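Local coordinates for protein peptidyl-prolyl cis-trans isomerase ([Pseudomonas syringae] pv. tomato str. DC3000, PDB 5XB0) that probably catalyses the cis-trans isomerisation of peptide bonds preceding proline in protein substrates, through the FKBP-type domain held in this chain, at residues A[51-56]-A[127-132]; A[96-101]-A[121-126]. All blocks are in the same frame, centred on the assembly; numbering follows the deposited sequence.

Contact 1 (A[51-56]-A[127-132]); sequences RVEVRY and ELIAVS
A classic beta bulge interrupts this antiparallel pair: Ile129 and Ala130 both lie opposite Glu53. Glu53 O takes the N-H of Ile129 at 2.8 Å, nearly along the C=O axis, and a weak second bond from Ala130 N at 3.4 Å. Glu53 N gives a nearly straight bond to Ala130 O. The extra residue shifts the register by one: Val52 pairs with Val131, Val54 with Leu128. Strands 51-59 and 122-132 are neighbours in the curved antiparallel sheet of the FKBP fold. On the face with Val52, Val54 and Leu128, CD1 of Leu128 lies 3.7 Å from CB of Val52 and 3.8 Å from CG1 of Val54. The other face carries Arg51, Glu53, Arg55, Glu127 and Ser132, with Ala130 CB 3.5 Å from Glu53 OE1. Arg55 NH1 lies 3.3 Å from Glu127 OE2, a salt bridge whose hydrogen bond is weak; OE2 sits near the guanidinium plane, but the carboxylate is turned 42° from it. The same NH1 touches Ile129 CD1. A bend at chi3 (78°) turns NE of Arg51 aside; its NH1 donates to Ser132 OG at 3.1 Å, OG 16° out of the guanidinium plane. Trp74 packs against Arg51, Glu53 and Ser132.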
ATOM      1  N   ARG A  51     -10.889 -12.508  -0.235  1.00 16.62           N
ATOM      2  CA  ARG A  51      -9.684 -12.606   0.574  1.00 15.96           C
ATOM      3  C   ARG A  51      -8.444 -12.749  -0.298  1.00 16.37           C
ATOM      4  O   ARG A  51      -8.503 -13.310  -1.390  1.00 18.24           O
ATOM      5  CB  ARG A  51      -9.769 -13.803   1.528  1.00 21.40           C
ATOM      6  CG  ARG A  51     -10.961 -13.779   2.470  1.00 24.72           C
ATOM      7  CD  ARG A  51     -11.250 -15.168   3.008  1.00 40.27           C
ATOM      8  NE  ARG A  51     -10.331 -15.570   4.069  1.00 43.22           N
ATOM      9  CZ  ARG A  51      -9.600 -16.682   4.053  1.00 44.58           C
ATOM     10  NH1 ARG A  51      -9.663 -17.514   3.019  1.00 44.63           N
ATOM     11  NH2 ARG A  51      -8.802 -16.963   5.073  1.00 46.25           N
ATOM     12  N   VAL A  52      -7.330 -12.233   0.208  1.00 15.11           N
ATOM     13  CA  VAL A  52      -6.023 -12.385  -0.418  1.00 12.84           C
ATOM     14  C   VAL A  52      -5.074 -13.091   0.527  1.00 15.79           C
ATOM     15  O   VAL A  52      -5.106 -12.874   1.738  1.00 15.30           O
ATOM     16  CB  VAL A  52      -5.418 -11.021  -0.829  1.00 15.00           C
ATOM     17  CG1 VAL A  52      -6.283 -10.373  -1.887  1.00 18.22           C
ATOM     18  CG2 VAL A  52      -5.254 -10.071   0.375  1.00 15.79           C
ATOM     19  N   GLU A  53      -4.248 -13.968  -0.023  1.00 13.16           N
ATOM     20  CA  GLU A  53      -3.169 -14.568   0.750  1.00 15.41           C
ATOM     21  C   GLU A  53      -1.893 -13.942   0.230  1.00 15.60           C
ATOM     22  O   GLU A  53      -1.582 -14.061  -0.957  1.00 14.49           O
ATOM     23  CB  GLU A  53      -3.140 -16.090   0.608  1.00 13.58           C
ATOM     24  CG  GLU A  53      -2.169 -16.765   1.580  1.00 17.01           C
ATOM     25  CD  GLU A  53      -1.990 -18.254   1.318  1.00 20.11           C
ATOM     26  OE1 GLU A  53      -2.161 -18.695   0.163  1.00 21.43           O
ATOM     27  OE2 GLU A  53      -1.681 -18.995   2.278  1.00 25.82           O
ATOM     28  N   VAL A  54      -1.157 -13.261   1.107  1.00 14.26           N
ATOM     29  CA  VAL A  54      -0.031 -12.455   0.669  1.00 13.90           C
ATOM     30  C   VAL A  54       1.227 -12.659   1.505  1.00 14.25           C
ATOM     31  O   VAL A  54       1.163 -13.072   2.658  1.00 17.23           O
ATOM     32  CB  VAL A  54      -0.375 -10.945   0.699  1.00 13.77           C
ATOM     33  CG1 VAL A  54      -1.450 -10.625  -0.349  1.00 15.41           C
ATOM     34  CG2 VAL A  54      -0.810 -10.515   2.114  1.00 14.80           C
ATOM     35  N   ARG A  55       2.371 -12.382   0.892  1.00 14.02           N
ATOM     36  CA  ARG A  55       3.561 -11.987   1.628  1.00 12.60           C
ATOM     37  C   ARG A  55       3.701 -10.496   1.424  1.00 15.32           C
ATOM     38  O   ARG A  55       3.383  -9.988   0.345  1.00 14.30           O
ATOM     39  CB  ARG A  55       4.813 -12.695   1.117  1.00 15.88           C
ATOM     40  CG  ARG A  55       4.825 -14.178   1.279  1.00 20.04           C
ATOM     41  CD  ARG A  55       6.196 -14.716   0.904  1.00 21.77           C
ATOM     42  NE  ARG A  55       6.306 -16.119   1.258  1.00 26.17           N
ATOM     43  CZ  ARG A  55       5.974 -17.108   0.443  1.00 23.30           C
ATOM     44  NH1 ARG A  55       5.531 -16.840  -0.777  1.00 27.18           N
ATOM     45  NH2 ARG A  55       6.099 -18.362   0.842  1.00 24.19           N
ATOM     46  N   TYR A  56       4.192  -9.783   2.432  1.00 13.66           N
ATOM     47  CA  TYR A  56       4.319  -8.343   2.282  1.00 12.37           C
ATOM     48  C   TYR A  56       5.397  -7.756   3.179  1.00 13.40           C
ATOM     49  O   TYR A  56       5.746  -8.307   4.216  1.00 14.30           O
ATOM     50  CB  TYR A  56       2.984  -7.639   2.562  1.00 12.72           C
ATOM     51  CG  TYR A  56       2.548  -7.689   4.009  1.00 12.87           C
ATOM     52  CD1 TYR A  56       1.869  -8.795   4.507  1.00 15.47           C
ATOM     53  CD2 TYR A  56       2.819  -6.637   4.881  1.00 14.08           C
ATOM     54  CE1 TYR A  56       1.478  -8.864   5.847  1.00 16.51           C
ATOM     55  CE2 TYR A  56       2.433  -6.697   6.227  1.00 16.34           C
ATOM     56  CZ  TYR A  56       1.748  -7.807   6.695  1.00 19.14           C
ATOM     57  OH  TYR A  56       1.360  -7.881   8.017  1.00 19.74           O
ATOM     58  N   GLU A 127       3.531  -9.828  -2.536  1.00 13.84           N
ATOM     59  CA  GLU A 127       3.421 -10.987  -3.417  1.00 15.38           C
ATOM     60  C   GLU A 127       2.058 -11.624  -3.204  1.00 13.94           C
ATOM     61  O   GLU A 127       1.704 -11.973  -2.076  1.00 14.46           O
ATOM     62  CB  GLU A 127       4.527 -12.009  -3.149  1.00 19.40           C
ATOM     63  CG  GLU A 127       4.445 -13.196  -4.117  1.00 21.15           C
ATOM     64  CD  GLU A 127       5.533 -14.224  -3.913  1.00 28.64           C
ATOM     65  OE1 GLU A 127       5.781 -14.997  -4.867  1.00 33.09           O
ATOM     66  OE2 GLU A 127       6.126 -14.267  -2.808  1.00 24.27           O
ATOM     67  N   LEU A 128       1.280 -11.760  -4.274  1.00 12.35           N
ATOM     68  CA  LEU A 128      -0.045 -12.350  -4.130  1.00 13.55           C
ATOM     69  C   LEU A 128       0.043 -13.864  -4.373  1.00 15.07           C
ATOM     70  O   LEU A 128       0.292 -14.321  -5.488  1.00 15.23           O
ATOM     71  CB  LEU A 128      -1.039 -11.685  -5.084  1.00 13.20           C
ATOM     72  CG  LEU A 128      -2.485 -12.155  -4.946  1.00 13.36           C
ATOM     73  CD1 LEU A 128      -3.077 -11.898  -3.543  1.00 15.51           C
ATOM     74  CD2 LEU A 128      -3.337 -11.488  -5.997  1.00 12.91           C
ATOM     75  N   ILE A 129      -0.158 -14.634  -3.313  1.00 13.56           N
ATOM     76  CA  ILE A 129       0.030 -16.079  -3.359  1.00 15.04           C
ATOM     77  C   ILE A 129      -1.239 -16.805  -3.793  1.00 17.82           C
ATOM     78  O   ILE A 129      -1.188 -17.805  -4.522  1.00 18.19           O
ATOM     79  CB  ILE A 129       0.474 -16.611  -1.979  1.00 14.88           C
ATOM     80  CG1 ILE A 129       1.723 -15.873  -1.504  1.00 21.11           C
ATOM     81  CG2 ILE A 129       0.725 -18.113  -2.018  1.00 18.35           C
ATOM     82  CD1 ILE A 129       2.869 -15.985  -2.458  1.00 21.71           C
ATOM     83  N   ALA A 130      -2.379 -16.297  -3.329  1.00 16.20           N
ATOM     84  CA  ALA A 130      -3.668 -16.908  -3.611  1.00 16.37           C
ATOM     85  C   ALA A 130      -4.794 -15.927  -3.300  1.00 16.07           C
ATOM     86  O   ALA A 130      -4.605 -14.936  -2.604  1.00 17.00           O
ATOM     87  CB  ALA A 130      -3.846 -18.185  -2.807  1.00 17.86           C
ATOM     88  N   VAL A 131      -5.961 -16.206  -3.853  1.00 16.28           N
ATOM     89  CA  VAL A 131      -7.161 -15.451  -3.527  1.00 15.23           C
ATOM     90  C   VAL A 131      -8.281 -16.433  -3.254  1.00 19.99           C
ATOM     91  O   VAL A 131      -8.212 -17.598  -3.651  1.00 18.68           O
ATOM     92  CB  VAL A 131      -7.591 -14.484  -4.659  1.00 18.88           C
ATOM     93  CG1 VAL A 131      -6.467 -13.483  -4.987  1.00 17.01           C
ATOM     94  CG2 VAL A 131      -8.024 -15.258  -5.887  1.00 23.08           C
ATOM     95  N   SER A 132      -9.322 -15.961  -2.584  1.00 17.61           N
ATOM     96  CA  SER A 132     -10.501 -16.782  -2.351  1.00 18.03           C
ATOM     97  C   SER A 132     -11.693 -15.879  -2.132  1.00 25.91           C
ATOM     98  O   SER A 132     -11.555 -14.646  -2.070  1.00 21.36           O
ATOM     99  CB  SER A 132     -10.317 -17.703  -1.144  1.00 21.50           C
ATOM    100  OG  SER A 132     -10.595 -17.011   0.054  1.00 29.76           O
TER

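Contact 2 (A[96-101]-A[121-126]); sequences KWRLVI and PLVFEI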
ATOM      1  N   LYS A  96       4.116  -9.877  -8.194  1.00 12.42           N
ATOM      2  CA  LYS A  96       4.796  -9.158  -7.113  1.00 12.96           C
ATOM      3  C   LYS A  96       4.754  -7.683  -7.478  1.00 14.29           C
ATOM      4  O   LYS A  96       5.267  -7.288  -8.538  1.00 14.45           O
ATOM      5  CB  LYS A  96       6.248  -9.617  -6.933  1.00 13.70           C
ATOM      6  CG  LYS A  96       6.428 -11.102  -6.637  1.00 26.97           C
ATOM      7  CD  LYS A  96       7.803 -11.360  -6.007  1.00 33.20           C
ATOM      8  CE  LYS A  96       8.346 -12.741  -6.355  1.00 46.92           C
ATOM      9  NZ  LYS A  96       8.745 -12.832  -7.791  1.00 42.90           N
ATOM     10  N   TRP A  97       4.131  -6.885  -6.614  1.00 13.74           N
ATOM     11  CA  TRP A  97       3.895  -5.462  -6.846  1.00 14.64           C
ATOM     12  C   TRP A  97       4.477  -4.584  -5.754  1.00 14.12           C
ATOM     13  O   TRP A  97       4.475  -4.961  -4.581  1.00 14.03           O
ATOM     14  CB  TRP A  97       2.393  -5.171  -6.930  1.00 11.93           C
ATOM     15  CG  TRP A  97       1.761  -5.507  -8.241  1.00 13.77           C
ATOM     16  CD1 TRP A  97       2.340  -6.152  -9.299  1.00 14.10           C
ATOM     17  CD2 TRP A  97       0.425  -5.192  -8.643  1.00 14.19           C
ATOM     18  NE1 TRP A  97       1.440  -6.258 -10.340  1.00 16.33           N
ATOM     19  CE2 TRP A  97       0.264  -5.663  -9.965  1.00 14.33           C
ATOM     20  CE3 TRP A  97      -0.652  -4.540  -8.017  1.00 15.42           C
ATOM     21  CZ2 TRP A  97      -0.936  -5.531 -10.667  1.00 17.06           C
ATOM     22  CZ3 TRP A  97      -1.836  -4.389  -8.725  1.00 14.64           C
ATOM     23  CH2 TRP A  97      -1.963  -4.886 -10.036  1.00 14.89           C
ATOM     24  N   ARG A  98       4.951  -3.404  -6.150  1.00 11.59           N
ATOM     25  CA  ARG A  98       5.245  -2.325  -5.223  1.00 11.44           C
ATOM     26  C   ARG A  98       4.070  -1.363  -5.260  1.00 15.18           C
ATOM     27  O   ARG A  98       3.623  -0.971  -6.338  1.00 15.24           O
ATOM     28  CB  ARG A  98       6.556  -1.621  -5.602  1.00 14.51           C
ATOM     29  CG  ARG A  98       6.887  -0.385  -4.760  1.00 21.99           C
ATOM     30  CD  ARG A  98       8.313   0.063  -5.095  1.00 24.16           C
ATOM     31  NE  ARG A  98       8.853   1.092  -4.212  1.00 30.26           N
ATOM     32  CZ  ARG A  98       8.643   2.388  -4.401  1.00 24.50           C
ATOM     33  NH1 ARG A  98       7.881   2.774  -5.415  1.00 27.12           N
ATOM     34  NH2 ARG A  98       9.173   3.289  -3.577  1.00 20.58           N
ATOM     35  N   LEU A  99       3.525  -1.049  -4.094  1.00 13.00           N
ATOM     36  CA  LEU A  99       2.438  -0.079  -3.977  1.00 13.55           C
ATOM     37  C   LEU A  99       2.872   1.088  -3.126  1.00 12.96           C
ATOM     38  O   LEU A  99       3.384   0.889  -2.027  1.00 16.24           O
ATOM     39  CB  LEU A  99       1.193  -0.707  -3.342  1.00 15.62           C
ATOM     40  CG  LEU A  99       0.517  -1.872  -4.047  1.00 13.30           C
ATOM     41  CD1 LEU A  99      -0.719  -2.299  -3.251  1.00 16.54           C
ATOM     42  CD2 LEU A  99       0.128  -1.489  -5.475  1.00 16.13           C
ATOM     43  N   VAL A 100       2.631   2.302  -3.601  1.00 12.43           N
ATOM     44  CA  VAL A 100       2.800   3.485  -2.771  1.00 10.50           C
ATOM     45  C   VAL A 100       1.411   4.033  -2.511  1.00 12.79           C
ATOM     46  O   VAL A 100       0.684   4.352  -3.446  1.00 14.70           O
ATOM     47  CB  VAL A 100       3.678   4.563  -3.437  1.00 12.78           C
ATOM     48  CG1 VAL A 100       3.909   5.722  -2.477  1.00 15.83           C
ATOM     49  CG2 VAL A 100       5.017   3.969  -3.855  1.00 17.30           C
ATOM     50  N   ILE A 101       1.047   4.120  -1.239  1.00 12.44           N
ATOM     51  CA  ILE A 101      -0.327   4.422  -0.851  1.00 12.17           C
ATOM     52  C   ILE A 101      -0.365   5.750  -0.108  1.00 12.09           C
ATOM     53  O   ILE A 101       0.311   5.907   0.919  1.00 14.40           O
ATOM     54  CB  ILE A 101      -0.898   3.276   0.028  1.00 14.49           C
ATOM     55  CG1 ILE A 101      -0.798   1.953  -0.751  1.00 14.71           C
ATOM     56  CG2 ILE A 101      -2.328   3.560   0.457  1.00 12.66           C
ATOM     57  CD1 ILE A 101      -1.256   0.737   0.017  1.00 17.94           C
ATOM     58  N   PRO A 121       2.499   8.609   3.877  1.00 14.10           N
ATOM     59  CA  PRO A 121       2.297   7.629   2.805  1.00 13.34           C
ATOM     60  C   PRO A 121       3.064   6.338   3.104  1.00 16.56           C
ATOM     61  O   PRO A 121       4.093   6.382   3.770  1.00 15.51           O
ATOM     62  CB  PRO A 121       2.840   8.339   1.563  1.00 17.13           C
ATOM     63  CG  PRO A 121       3.804   9.361   2.093  1.00 20.33           C
ATOM     64  CD  PRO A 121       3.351   9.741   3.473  1.00 15.53           C
ATOM     65  N   LEU A 122       2.555   5.202   2.643  1.00 14.14           N
ATOM     66  CA  LEU A 122       3.169   3.912   2.960  1.00 14.85           C
ATOM     67  C   LEU A 122       3.646   3.217   1.697  1.00 16.67           C
ATOM     68  O   LEU A 122       3.003   3.317   0.654  1.00 16.35           O
ATOM     69  CB  LEU A 122       2.178   3.012   3.698  1.00 13.88           C
ATOM     70  CG  LEU A 122       1.569   3.594   4.977  1.00 13.63           C
ATOM     71  CD1 LEU A 122       0.616   2.585   5.617  1.00 15.59           C
ATOM     72  CD2 LEU A 122       2.687   3.979   5.943  1.00 18.67           C
ATOM     73  N   VAL A 123       4.764   2.503   1.798  1.00 13.59           N
ATOM     74  CA  VAL A 123       5.311   1.769   0.658  1.00 14.81           C
ATOM     75  C   VAL A 123       5.273   0.283   0.951  1.00 14.51           C
ATOM     76  O   VAL A 123       5.872  -0.172   1.916  1.00 17.52           O
ATOM     77  CB  VAL A 123       6.754   2.192   0.353  1.00 14.45           C
ATOM     78  CG1 VAL A 123       7.263   1.480  -0.880  1.00 20.45           C
ATOM     79  CG2 VAL A 123       6.829   3.719   0.171  1.00 15.53           C
ATOM     80  N   PHE A 124       4.536  -0.464   0.135  1.00 11.54           N
ATOM     81  CA  PHE A 124       4.427  -1.912   0.315  1.00 14.69           C
ATOM     82  C   PHE A 124       5.091  -2.671  -0.809  1.00 14.30           C
ATOM     83  O   PHE A 124       5.018  -2.268  -1.963  1.00 16.60           O
ATOM     84  CB  PHE A 124       2.964  -2.343   0.371  1.00 15.22           C
ATOM     85  CG  PHE A 124       2.265  -1.961   1.628  1.00 15.09           C
ATOM     86  CD1 PHE A 124       2.264  -2.817   2.715  1.00 16.50           C
ATOM     87  CD2 PHE A 124       1.579  -0.761   1.718  1.00 15.73           C
ATOM     88  CE1 PHE A 124       1.599  -2.468   3.887  1.00 16.51           C
ATOM     89  CE2 PHE A 124       0.921  -0.406   2.893  1.00 16.61           C
ATOM     90  CZ  PHE A 124       0.929  -1.268   3.971  1.00 16.68           C
ATOM     91  N   GLU A 125       5.731  -3.784  -0.476  1.00 12.96           N
ATOM     92  CA  GLU A 125       6.025  -4.775  -1.491  1.00 14.18           C
ATOM     93  C   GLU A 125       5.158  -5.990  -1.185  1.00 14.07           C
ATOM     94  O   GLU A 125       5.172  -6.474  -0.065  1.00 16.08           O
ATOM     95  CB  GLU A 125       7.513  -5.119  -1.507  1.00 18.17           C
ATOM     96  CG  GLU A 125       8.353  -3.944  -1.997  1.00 25.85           C
ATOM     97  CD  GLU A 125       9.701  -4.355  -2.552  1.00 45.05           C
ATOM     98  OE1 GLU A 125       9.881  -5.551  -2.874  1.00 38.97           O
ATOM     99  OE2 GLU A 125      10.577  -3.473  -2.675  1.00 54.34           O
ATOM    100  N   ILE A 126       4.384  -6.444  -2.170  1.00 12.85           N
ATOM    101  CA  ILE A 126       3.381  -7.483  -1.960  1.00 12.27           C
ATOM    102  C   ILE A 126       3.507  -8.584  -2.996  1.00 13.90           C
ATOM    103  O   ILE A 126       3.601  -8.310  -4.185  1.00 13.65           O
ATOM    104  CB  ILE A 126       1.954  -6.901  -2.028  1.00 13.39           C
ATOM    105  CG1 ILE A 126       1.773  -5.810  -0.973  1.00 16.17           C
ATOM    106  CG2 ILE A 126       0.908  -7.999  -1.864  1.00 15.13           C
ATOM    107  CD1 ILE A 126       0.453  -5.107  -1.058  1.00 18.68           C
TER
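The carbonyl O of Leu99 accepts the N-H of Phe124 at 2.8 Å in a nearly straight bond (172°), and the CA-H of Val123 also leans on it, with CA 3.4 Å from that O. Leu99 N answers by donating to Phe124 O. Reciprocal bonds of this kind join Trp97 with Ile126 and Ile101 with Leu122, making an unbroken antiparallel ladder of six. Two side-chain contacts step diagonally across the strands on the face of Leu99 and Phe124: CD1 of Ile101 meets the Phe124 ring obliquely, 3.6 Å from CD2, and CD1 of Leu99 meets CD1 of Ile126 at 3.8 Å. Trp84 of helix 82-87 lies against this face, edge-to-face with Phe124 and touching Ile101 and Ile126, and a bound tartaric acid, probably from the crystallisation liquor, comes within about 4 Å of the Phe124 side chain. On the other face Arg98 has CG anti to the backbone N (chi1 175°) and stays extended to NE. Its guanidinium lays one face over CG1 of Val123, 3.7 Å from NE, while NH1 reaches Glu20 of helix 6-21 in a salt bridge. An antiparallel sheet whose apolar face packs on a short helix, here carrying Trp84, is the hallmark of the FKBP fold.

In the fold
Strand 122-132 runs through both contacts: its first half pairs with 96-101 in contact 2, its second half with 51-56 in contact 1, on the opposite edge. The two centres lie about 14 Å apart. Along the chain contact 2 is nested inside the loop that contact 1 closes, and that loop also holds strands 65-68 and 73-76 and helix 82-87. Where the halves join, CG1 of Val54 packs 3.8 Å from CG2 of Ile126, and the Tyr56 and Ile126 side chains both reach Trp84. Contact 2 lies near the centre of the chain and contact 1 further out, so strand 122-132 runs from the buried middle of the FKBP domain to its partly buried end.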